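Local coordinates for Thiol:disulfide interchange protein (Klebsiella pneumoniae, PDB 6DXN) that probably acts as a periplasmic thiol-disulfide oxidoreductase of the DsbA type, introducing disulfide bonds into secreted proteins, at residues 107-110 / 111-114; 134-137 / 138-142. All coordinates share one frame; numbering follows the deposited sequence.

Contact 1 (107-110 / 111-114); sequences AADI and VKVF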
# COMPACT_ATOMS: atom_id res chain seq x y z
N ALA A 107 -16.84 -6.99 -9.81
CA ALA A 107 -16.21 -7.90 -8.86
C ALA A 107 -15.85 -9.21 -9.57
O ALA A 107 -14.82 -9.81 -9.28
CB ALA A 107 -17.13 -8.14 -7.69
N ALA A 108 -16.69 -9.64 -10.52
CA ALA A 108 -16.46 -10.90 -11.24
C ALA A 108 -15.20 -10.78 -12.12
O ALA A 108 -14.54 -11.79 -12.40
CB ALA A 108 -17.67 -11.27 -12.06
N ASP A 109 -14.86 -9.55 -12.53
CA ASP A 109 -13.69 -9.31 -13.38
C ASP A 109 -12.39 -9.40 -12.57
O ASP A 109 -11.33 -9.72 -13.14
CB ASP A 109 -13.79 -7.96 -14.08
CG ASP A 109 -14.80 -7.94 -15.21
OD1 ASP A 109 -15.31 -9.02 -15.56
OD2 ASP A 109 -15.07 -6.84 -15.73
N ILE A 110 -12.46 -9.08 -11.28
CA ILE A 110 -11.27 -9.17 -10.43
C ILE A 110 -10.90 -10.65 -10.26
O ILE A 110 -9.72 -10.99 -10.26
CB ILE A 110 -11.50 -8.47 -9.07
CG1 ILE A 110 -11.70 -6.96 -9.24
CG2 ILE A 110 -10.36 -8.78 -8.12
CD1 ILE A 110 -12.11 -6.23 -7.98
N VAL A 111 -11.92 -11.51 -10.14
CA VAL A 111 -11.74 -12.94 -9.98
C VAL A 111 -11.03 -13.51 -11.22
O VAL A 111 -10.21 -14.41 -11.09
CB VAL A 111 -13.08 -13.66 -9.72
CG1 VAL A 111 -12.95 -15.17 -9.88
CG2 VAL A 111 -13.65 -13.32 -8.35
N LYS A 112 -11.34 -12.95 -12.40
CA LYS A 112 -10.72 -13.42 -13.65
C LYS A 112 -9.20 -13.24 -13.59
O LYS A 112 -8.49 -14.04 -14.15
CB LYS A 112 -11.33 -12.74 -14.88
CG LYS A 112 -12.78 -13.13 -15.17
CD LYS A 112 -13.25 -12.79 -16.57
CE LYS A 112 -13.06 -11.34 -16.95
NZ LYS A 112 -13.59 -11.05 -18.30
N VAL A 113 -8.71 -12.21 -12.89
CA VAL A 113 -7.25 -12.00 -12.78
C VAL A 113 -6.63 -13.21 -12.05
O VAL A 113 -5.60 -13.76 -12.48
CB VAL A 113 -6.92 -10.67 -12.06
CG1 VAL A 113 -5.41 -10.50 -11.87
CG2 VAL A 113 -7.49 -9.47 -12.78
N PHE A 114 -7.28 -13.62 -10.96
CA PHE A 114 -6.82 -14.73 -10.11
C PHE A 114 -6.86 -16.07 -10.87
O PHE A 114 -6.01 -16.94 -10.65
CB PHE A 114 -7.66 -14.77 -8.83
CG PHE A 114 -7.38 -13.64 -7.86
CD1 PHE A 114 -7.68 -12.33 -8.19
CD2 PHE A 114 -6.84 -13.91 -6.61
CE1 PHE A 114 -7.43 -11.30 -7.29
CE2 PHE A 114 -6.59 -12.88 -5.72
CZ PHE A 114 -6.88 -11.58 -6.06
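Ile110 and Phe114, one helical turn apart, lie side by side and point the same way into the protein. The methyl CG2 of Ile110 meets CE1 of the ring at 4.0 Å, while the carbonyl O of Ile110 sits at the ring's edge, near its plane, 3.2 Å from CD1 of Phe114. In Ile110, CG2, anti to the backbone N, lies beside the carbonyl carbon, and it is this methyl, not the CG1 branch, that meets the ring. On the buried side Ile110 packs on Ala73, Leu74 and Ala77 of helix 71-83, and Tyr124 meets the Phe114 ring edge-to-face.

Val111 turns another way: its CG2 lies 3.8 Å from Ala107 O, and its side chain reaches helix 121-129 at Ser121 and Tyr124. On the outer face Asp109 and Lys112 run alongside each other. The lysine bends at chi3 (-54°), which folds its end back, with CE 3.5 Å from Asp109 OD1; NZ makes only a long salt bridge to the same oxygen, at 3.8 Å. OD2 accepts from Lys105 N and Asp109 N bonds Thr106 OG1, tying the aspartate to the residues preceding Ala107.

The backbone bonds are weak, both Val111 N to Ala107 O (3.5 Å) and Val113 N to Ile110 O (3.1 Å). What results is a short amphipathic helix, greasy inside and charged outside, in the helical part of a DsbA-like thioredoxin fold.

Contact 2 (134-137 / 138-142); sequences KALI and ARQDN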
# COMPACT_ATOMS: atom_id res chain seq x y z
N LYS A 134 -10.71 -12.10 6.23
CA LYS A 134 -11.71 -11.17 6.77
C LYS A 134 -11.07 -10.24 7.80
O LYS A 134 -11.42 -9.07 7.88
CB LYS A 134 -12.86 -11.95 7.41
CG LYS A 134 -13.62 -12.85 6.44
CD LYS A 134 -14.47 -13.90 7.15
CE LYS A 134 -15.66 -13.35 7.91
NZ LYS A 134 -16.67 -12.78 7.00
N ALA A 135 -10.14 -10.78 8.60
CA ALA A 135 -9.48 -9.99 9.63
C ALA A 135 -8.62 -8.89 8.99
O ALA A 135 -8.57 -7.78 9.51
CB ALA A 135 -8.65 -10.89 10.52
N LEU A 136 -7.98 -9.22 7.86
CA LEU A 136 -7.10 -8.27 7.16
C LEU A 136 -7.94 -7.19 6.47
O LEU A 136 -7.54 -6.04 6.42
CB LEU A 136 -6.22 -9.05 6.17
CG LEU A 136 -5.10 -8.25 5.50
CD1 LEU A 136 -4.19 -7.60 6.53
CD2 LEU A 136 -4.29 -9.14 4.58
N ILE A 137 -9.09 -7.57 5.92
CA ILE A 137 -10.02 -6.63 5.28
C ILE A 137 -10.48 -5.61 6.33
O ILE A 137 -10.51 -4.41 6.07
CB ILE A 137 -11.21 -7.38 4.63
CG1 ILE A 137 -10.75 -8.27 3.47
CG2 ILE A 137 -12.30 -6.41 4.20
CD1 ILE A 137 -11.79 -9.25 3.00
N ALA A 138 -10.82 -6.09 7.54
CA ALA A 138 -11.31 -5.19 8.59
C ALA A 138 -10.18 -4.28 9.08
O ALA A 138 -10.41 -3.10 9.34
CB ALA A 138 -11.95 -5.98 9.70
N ARG A 139 -8.96 -4.84 9.18
CA ARG A 139 -7.76 -4.09 9.61
C ARG A 139 -7.52 -2.90 8.68
O ARG A 139 -7.26 -1.77 9.13
CB ARG A 139 -6.55 -5.03 9.62
CG ARG A 139 -5.20 -4.38 9.91
CD ARG A 139 -5.06 -3.85 11.33
NE ARG A 139 -3.68 -3.49 11.66
CZ ARG A 139 -3.28 -3.03 12.85
NH1 ARG A 139 -4.16 -2.86 13.82
NH2 ARG A 139 -2.00 -2.76 13.06
N GLN A 140 -7.56 -3.18 7.38
CA GLN A 140 -7.34 -2.18 6.33
C GLN A 140 -8.36 -1.03 6.45
O GLN A 140 -7.96 0.13 6.47
CB GLN A 140 -7.38 -2.87 4.96
CG GLN A 140 -6.08 -3.60 4.63
CD GLN A 140 -6.20 -4.52 3.43
OE1 GLN A 140 -5.66 -4.25 2.36
NE2 GLN A 140 -6.95 -5.59 3.59
N ASP A 141 -9.65 -1.36 6.54
CA ASP A 141 -10.73 -0.37 6.65
C ASP A 141 -10.64 0.42 7.97
O ASP A 141 -10.82 1.64 8.00
CB ASP A 141 -12.11 -1.03 6.51
CG ASP A 141 -12.38 -1.68 5.16
OD1 ASP A 141 -11.73 -1.28 4.16
OD2 ASP A 141 -13.25 -2.58 5.12
N ASN A 142 -10.36 -0.29 9.06
CA ASN A 142 -10.31 0.32 10.39
C ASN A 142 -9.18 1.36 10.48
O ASN A 142 -9.36 2.43 11.06
CB ASN A 142 -10.12 -0.73 11.48
CG ASN A 142 -10.20 -0.14 12.87
OD1 ASN A 142 -11.09 0.66 13.16
ND2 ASN A 142 -9.29 -0.54 13.74
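Regular alpha-helical bonding ties 134-137 to 138-142: Ala138 N to Lys134 O, Arg139 N to Ala135 O (3.0 Å), Gln140 N to Leu136 O (3.0 Å) and Asp141 N to Ile137 O, the last nearly straight at 168°. Leu136 O carries a second bond as well, from the side-chain amide of Gln140, whose NE2 comes within 2.9 Å. The two donors reach this oxygen from opposite faces of the carbonyl plane. The side-chain donor stands well above that plane, 64° out of it, although the oxygen lies close to the plane of the glutamine amide.

Gln140 gets there with CG beside its own backbone N (chi1 -78°) and the chain extended beyond, running back along the helix; on the way NE2 crosses the leucine side chain, 3.8 Å from CG of Leu136. At its other end OE1 accepts from His63 N, which fixes the rotation of this buried amide and joins helix 131-146 to strand 60-63, an outer strand of the thioredoxin-like sheet, while the side chain also packs on Thr75 and Trp78 of helix 71-83.

Ile137 and Asp141 lie alongside each other, CG2 of the isoleucine 4.1 Å from OD2 of the aspartate, whose OD1 bonds Ser65 OG. Arg139 rests its CB 3.4 Å from Ala135 O and then leads away, bending at chi2, to give NH2 to Gln21 O.

In the fold
Contact 1 precedes contact 2 along the chain, the first on helix 107-115 and the second on helix 131-146, with helix 121-129 between them. Their centres are 20 Å apart and their nearest atoms about 11 Å, so they do not touch. Both nevertheless pack against helix 71-83: contact 1 through Ile110 and Phe114, contact 2 through Leu136, Ile137 and Gln140. Contact 1 lies farther from the centre of the chain, packed mainly among helices, with the loop residues Ile104 and Ile119 alongside, whereas contact 2 also meets strand 60-63 at the edge of the sheet. Together they trace the helical region of a DsbA-like protein from its outer part back to the thioredoxin-like portion, which carries the CxxC cysteines Cys33 and Cys36.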